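Local coordinates for protein halocarboxylic acid dehalogenase DehI (Pseudomonas putida, PDB 3BJX) that probably hydrolyses the carbon-halogen bond of 2-haloacids, as a Group I haloacid dehalogenase with an all-helical fold, at residues Ser36-Glu39 with Asp40-Thr44; Pro61-Leu64 with Pro65-Arg69. All coordinates share one frame; numbering follows the deposited sequence.

Overall arrangement
Interactions 1 and 2 are single-helix contacts on two helices packed side by side, 32-45 and 63-71, their centres about 12 Å apart on the same side of the chain's centre. W68 of interaction 2 makes most of the junction: its NE1 lies 3.0 Å from D40 OD2, a probable hydrogen bond, while the indole packs on I41, with I41 CG1 3.5 Å from W68 CD2, and on T44, with T44 CB 3.4 Å from W68 CZ2. Nearer the start of both helices, T37 OG1 stands 3.6 Å from P65 CA. The sulfate bound by R69, probably from the crystallisation liquor, belongs to interaction 2.

Interaction 1: Ser36-Glu39 with Asp40-Thr44; sequences STYE and DIRLT
E39 and R42, three residues apart on one helix, cross their side chains at about a right angle, with carboxylate and guanidinium planes turned 72° apart. E39 CG stands anti to the backbone N (chi1 169°) and the chain then bends at chi2, which carries the carboxylate alongside the next helical turn. There OE1 accepts from R42 NH2 at 3.1 Å through its anti lone pair, in a salt bridge lying close to the guanidinium plane. A water 2.8 Å from R42 NE accepts from that nitrogen and gives only a weak bond to E39 OE1. The same guanidinium lays one face over the backbone, Y38 O lying 3.8 Å above its centre. With an alanine in place of R42, the E39 carboxylate would probably lose its charged mate and be freer to turn. Beneath these side chains runs the regular i to i+4 bonding of an alpha-helix, from D40 N to S36 O through L43 N to E39 O. L43 CD1 lies against the outer arm of E39, 3.3 Å from OE2 and also beside CG. On the buried side T37 CG2 meets I41 CD1 at 3.8 Å, while T37 OG1 turns back to E33 O. D40 O receives both T44 N and T44 OG1, the hydroxyl at 2.7 Å, from opposite faces of its carbonyl plane; the D40 carboxylate reaches K163 and W68.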
loop_
_atom_site.group_PDB
_atom_site.type_symbol
_atom_site.label_atom_id
_atom_site.label_comp_id
_atom_site.label_asym_id
_atom_site.label_seq_id
_atom_site.Cartn_x
_atom_site.Cartn_y
_atom_site.Cartn_z
ATOM N N SER A 36 -25.722 -6.875 9.234
ATOM C CA SER A 36 -26.007 -6.010 10.371
ATOM C C SER A 36 -24.923 -4.974 10.553
ATOM O O SER A 36 -25.218 -3.790 10.705
ATOM C CB SER A 36 -26.131 -6.835 11.647
ATOM O OG SER A 36 -27.451 -7.305 11.768
ATOM N N THR A 37 -23.677 -5.450 10.558
ATOM C CA THR A 37 -22.446 -4.621 10.525
ATOM C C THR A 37 -22.471 -3.523 9.451
ATOM O O THR A 37 -22.284 -2.348 9.766
ATOM C CB THR A 37 -21.165 -5.511 10.353
ATOM O OG1 THR A 37 -21.019 -6.360 11.489
ATOM C CG2 THR A 37 -19.915 -4.674 10.240
ATOM N N TYR A 38 -22.690 -3.912 8.197
ATOM C CA TYR A 38 -22.843 -2.977 7.066
ATOM C C TYR A 38 -23.814 -1.844 7.361
ATOM O O TYR A 38 -23.477 -0.676 7.200
ATOM C CB TYR A 38 -23.330 -3.730 5.815
ATOM C CG TYR A 38 -22.244 -4.375 4.965
ATOM C CD1 TYR A 38 -22.373 -4.439 3.568
ATOM C CD2 TYR A 38 -21.099 -4.932 5.553
ATOM C CE1 TYR A 38 -21.399 -5.055 2.794
ATOM C CE2 TYR A 38 -20.111 -5.528 4.782
ATOM C CZ TYR A 38 -20.259 -5.594 3.415
ATOM O OH TYR A 38 -19.266 -6.190 2.666
ATOM N N GLU A 39 -25.025 -2.198 7.767
ATOM C CA GLU A 39 -26.060 -1.228 8.128
ATOM C C GLU A 39 -25.601 -0.352 9.280
ATOM O O GLU A 39 -25.778 0.869 9.237
ATOM C CB GLU A 39 -27.347 -1.948 8.504
ATOM C CG GLU A 39 -28.418 -1.063 9.147
ATOM C CD GLU A 39 -29.216 -0.227 8.156
ATOM O OE1 GLU A 39 -28.947 -0.273 6.921
ATOM O OE2 GLU A 39 -30.132 0.488 8.626
ATOM N N ASP A 40 -24.998 -0.972 10.293
ATOM C CA ASP A 40 -24.489 -0.235 11.446
ATOM C C ASP A 40 -23.360 0.728 11.082
ATOM O O ASP A 40 -23.323 1.851 11.598
ATOM C CB ASP A 40 -24.048 -1.168 12.574
ATOM C CG ASP A 40 -23.974 -0.451 13.889
ATOM O OD1 ASP A 40 -24.831 0.436 14.102
ATOM O OD2 ASP A 40 -23.075 -0.728 14.700
ATOM N N ILE A 41 -22.449 0.302 10.202
ATOM C CA ILE A 41 -21.398 1.203 9.673
ATOM C C ILE A 41 -22.032 2.458 9.065
ATOM O O ILE A 41 -21.666 3.551 9.421
ATOM C CB ILE A 41 -20.423 0.485 8.679
ATOM C CG1 ILE A 41 -19.406 -0.377 9.442
ATOM C CG2 ILE A 41 -19.667 1.473 7.810
ATOM C CD1 ILE A 41 -18.720 -1.420 8.585
ATOM N N ARG A 42 -23.039 2.286 8.210
ATOM C CA ARG A 42 -23.714 3.406 7.542
ATOM C C ARG A 42 -24.476 4.350 8.485
ATOM O O ARG A 42 -24.443 5.548 8.290
ATOM C CB ARG A 42 -24.651 2.891 6.454
ATOM C CG ARG A 42 -23.983 2.149 5.298
ATOM C CD ARG A 42 -25.009 1.889 4.169
ATOM N NE ARG A 42 -26.021 0.918 4.579
ATOM C CZ ARG A 42 -26.005 -0.373 4.260
ATOM N NH1 ARG A 42 -25.053 -0.865 3.477
ATOM N NH2 ARG A 42 -26.956 -1.168 4.711
ATOM N N LEU A 43 -25.152 3.816 9.500
ATOM C CA LEU A 43 -25.922 4.635 10.441
ATOM C C LEU A 43 -24.999 5.335 11.408
ATOM O O LEU A 43 -25.263 6.442 11.816
ATOM C CB LEU A 43 -26.955 3.786 11.218
ATOM C CG LEU A 43 -28.187 3.169 10.511
ATOM C CD1 LEU A 43 -28.781 1.956 11.260
ATOM C CD2 LEU A 43 -29.281 4.201 10.243
ATOM N N THR A 44 -23.901 4.687 11.766
ATOM C CA THR A 44 -22.941 5.234 12.739
ATOM C C THR A 44 -22.071 6.320 12.103
ATOM O O THR A 44 -21.821 7.379 12.722
ATOM C CB THR A 44 -22.038 4.118 13.310
ATOM O OG1 THR A 44 -22.853 3.122 13.930
ATOM C CG2 THR A 44 -21.014 4.665 14.334
HETATM O O HOH W 1 -28.163 2.591 5.090
#

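Interaction 2: Pro61-Leu64 with Pro65-Arg69; sequences PGYL and PLAWR. With SO4 (sulfate ion), chain G.
With chi1 at 178°, the Y63 side chain leaves the backbone on the side away from N, and its ring comes to lie over the methyl of A67, one helical turn on. A67 CB sits 3.8 Å from the ring centroid and 21° off the normal, a CH-pi contact over one face, displaced toward the phenol end: the closest ring atom is CZ, at 3.6 Å. A67 N donates to Y63 O at 2.8 Å in a nearly straight bond, so backbone bond and methyl-ring contact join the same two residues. W68 N likewise donates to L64 O, from a position tilted off the carbonyl plane. These bonds form the first turn of helix 63-71, with G62 at the N-cap position. P65 falls in this turn, where an N-H would have no i-4 helical carbonyl, so its absence costs no helix bond; its CD lies 3.5 Å from L64 CB. Farther along, R69 bends at chi3 and lays one guanidinium face over P65 O and L66 CA, while NH1 donates to sulfate O1 at 3.0 Å in a bent bond; R70 also binds this anion. The helix is covered on several sides. L64, P65 and W68 lean on helix 32-45, where W68 NE1 has D40 as its polar partner; Y63 and A67 both touch L139 of helix 112-143, and Y63 also reaches L273 and L277 of helix 267-299.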
loop_
_atom_site.group_PDB
_atom_site.type_symbol
_atom_site.label_atom_id
_atom_site.label_comp_id
_atom_site.label_asym_id
_atom_site.label_seq_id
_atom_site.Cartn_x
_atom_site.Cartn_y
_atom_site.Cartn_z
ATOM N N PRO A 61 -12.430 -13.990 7.168
ATOM C CA PRO A 61 -13.344 -14.567 8.168
ATOM C C PRO A 61 -13.266 -13.902 9.542
ATOM O O PRO A 61 -12.190 -13.786 10.117
ATOM C CB PRO A 61 -12.903 -16.030 8.248
ATOM C CG PRO A 61 -12.290 -16.296 6.901
ATOM C CD PRO A 61 -11.555 -15.015 6.572
ATOM N N GLY A 62 -14.419 -13.443 10.021
ATOM C CA GLY A 62 -14.612 -12.902 11.360
ATOM C C GLY A 62 -14.180 -11.459 11.596
ATOM O O GLY A 62 -14.599 -10.831 12.580
ATOM N N TYR A 63 -13.332 -10.940 10.713
ATOM C CA TYR A 63 -12.603 -9.715 11.019
ATOM C C TYR A 63 -13.468 -8.495 11.238
ATOM O O TYR A 63 -13.431 -7.897 12.314
ATOM C CB TYR A 63 -11.500 -9.408 9.986
ATOM C CG TYR A 63 -10.780 -8.116 10.300
ATOM C CD1 TYR A 63 -10.069 -7.959 11.506
ATOM C CD2 TYR A 63 -10.828 -7.040 9.415
ATOM C CE1 TYR A 63 -9.418 -6.759 11.820
ATOM C CE2 TYR A 63 -10.194 -5.836 9.720
ATOM C CZ TYR A 63 -9.486 -5.699 10.918
ATOM O OH TYR A 63 -8.861 -4.497 11.200
ATOM N N LEU A 64 -14.235 -8.136 10.213
ATOM C CA LEU A 64 -14.906 -6.823 10.145
ATOM C C LEU A 64 -15.983 -6.645 11.215
ATOM O O LEU A 64 -16.069 -5.578 11.807
ATOM C CB LEU A 64 -15.457 -6.538 8.727
ATOM C CG LEU A 64 -16.301 -5.255 8.566
ATOM C CD1 LEU A 64 -15.397 -4.001 8.592
ATOM C CD2 LEU A 64 -17.224 -5.234 7.322
ATOM N N PRO A 65 -16.821 -7.670 11.464
ATOM C CA PRO A 65 -17.779 -7.492 12.554
ATOM C C PRO A 65 -17.111 -7.139 13.885
ATOM O O PRO A 65 -17.612 -6.255 14.608
ATOM C CB PRO A 65 -18.470 -8.856 12.632
ATOM C CG PRO A 65 -18.398 -9.363 11.211
ATOM C CD PRO A 65 -17.016 -8.962 10.783
ATOM N N LEU A 66 -16.000 -7.824 14.190
ATOM C CA LEU A 66 -15.244 -7.587 15.408
ATOM C C LEU A 66 -14.550 -6.234 15.360
ATOM O O LEU A 66 -14.759 -5.414 16.249
ATOM C CB LEU A 66 -14.229 -8.707 15.650
ATOM C CG LEU A 66 -13.218 -8.479 16.782
ATOM C CD1 LEU A 66 -13.816 -8.742 18.164
ATOM C CD2 LEU A 66 -11.987 -9.339 16.534
ATOM N N ALA A 67 -13.739 -6.007 14.318
ATOM C CA ALA A 67 -13.082 -4.722 14.082
ATOM C C ALA A 67 -14.027 -3.523 14.171
ATOM O O ALA A 67 -13.719 -2.525 14.825
ATOM C CB ALA A 67 -12.367 -4.726 12.760
ATOM N N TRP A 68 -15.183 -3.604 13.539
ATOM C CA TRP A 68 -16.149 -2.507 13.658
ATOM C C TRP A 68 -16.704 -2.307 15.080
ATOM O O TRP A 68 -16.858 -1.173 15.544
ATOM C CB TRP A 68 -17.295 -2.678 12.659
ATOM C CG TRP A 68 -18.364 -1.677 12.865
ATOM C CD1 TRP A 68 -19.630 -1.912 13.294
ATOM C CD2 TRP A 68 -18.250 -0.257 12.692
ATOM N NE1 TRP A 68 -20.324 -0.720 13.394
ATOM C CE2 TRP A 68 -19.493 0.306 13.021
ATOM C CE3 TRP A 68 -17.216 0.594 12.277
ATOM C CZ2 TRP A 68 -19.729 1.664 12.938
ATOM C CZ3 TRP A 68 -17.459 1.942 12.214
ATOM C CH2 TRP A 68 -18.699 2.463 12.538
ATOM N N ARG A 69 -16.998 -3.413 15.765
ATOM C CA ARG A 69 -17.540 -3.402 17.127
ATOM C C ARG A 69 -16.611 -2.672 18.106
ATOM O O ARG A 69 -17.060 -2.041 19.060
ATOM C CB ARG A 69 -17.771 -4.849 17.569
ATOM C CG ARG A 69 -18.244 -5.069 19.014
ATOM C CD ARG A 69 -18.360 -6.562 19.338
ATOM N NE ARG A 69 -18.954 -7.297 18.220
ATOM C CZ ARG A 69 -18.452 -8.402 17.669
ATOM N NH1 ARG A 69 -17.346 -8.972 18.145
ATOM N NH2 ARG A 69 -19.086 -8.955 16.644
HETATM S S SO4 G . -15.704 -8.588 21.966
HETATM O O1 SO4 G . -16.713 -9.098 21.038
HETATM O O2 SO4 G . -16.245 -8.558 23.327
HETATM O O3 SO4 G . -14.513 -9.438 21.909
HETATM O O4 SO4 G . -15.350 -7.226 21.566
#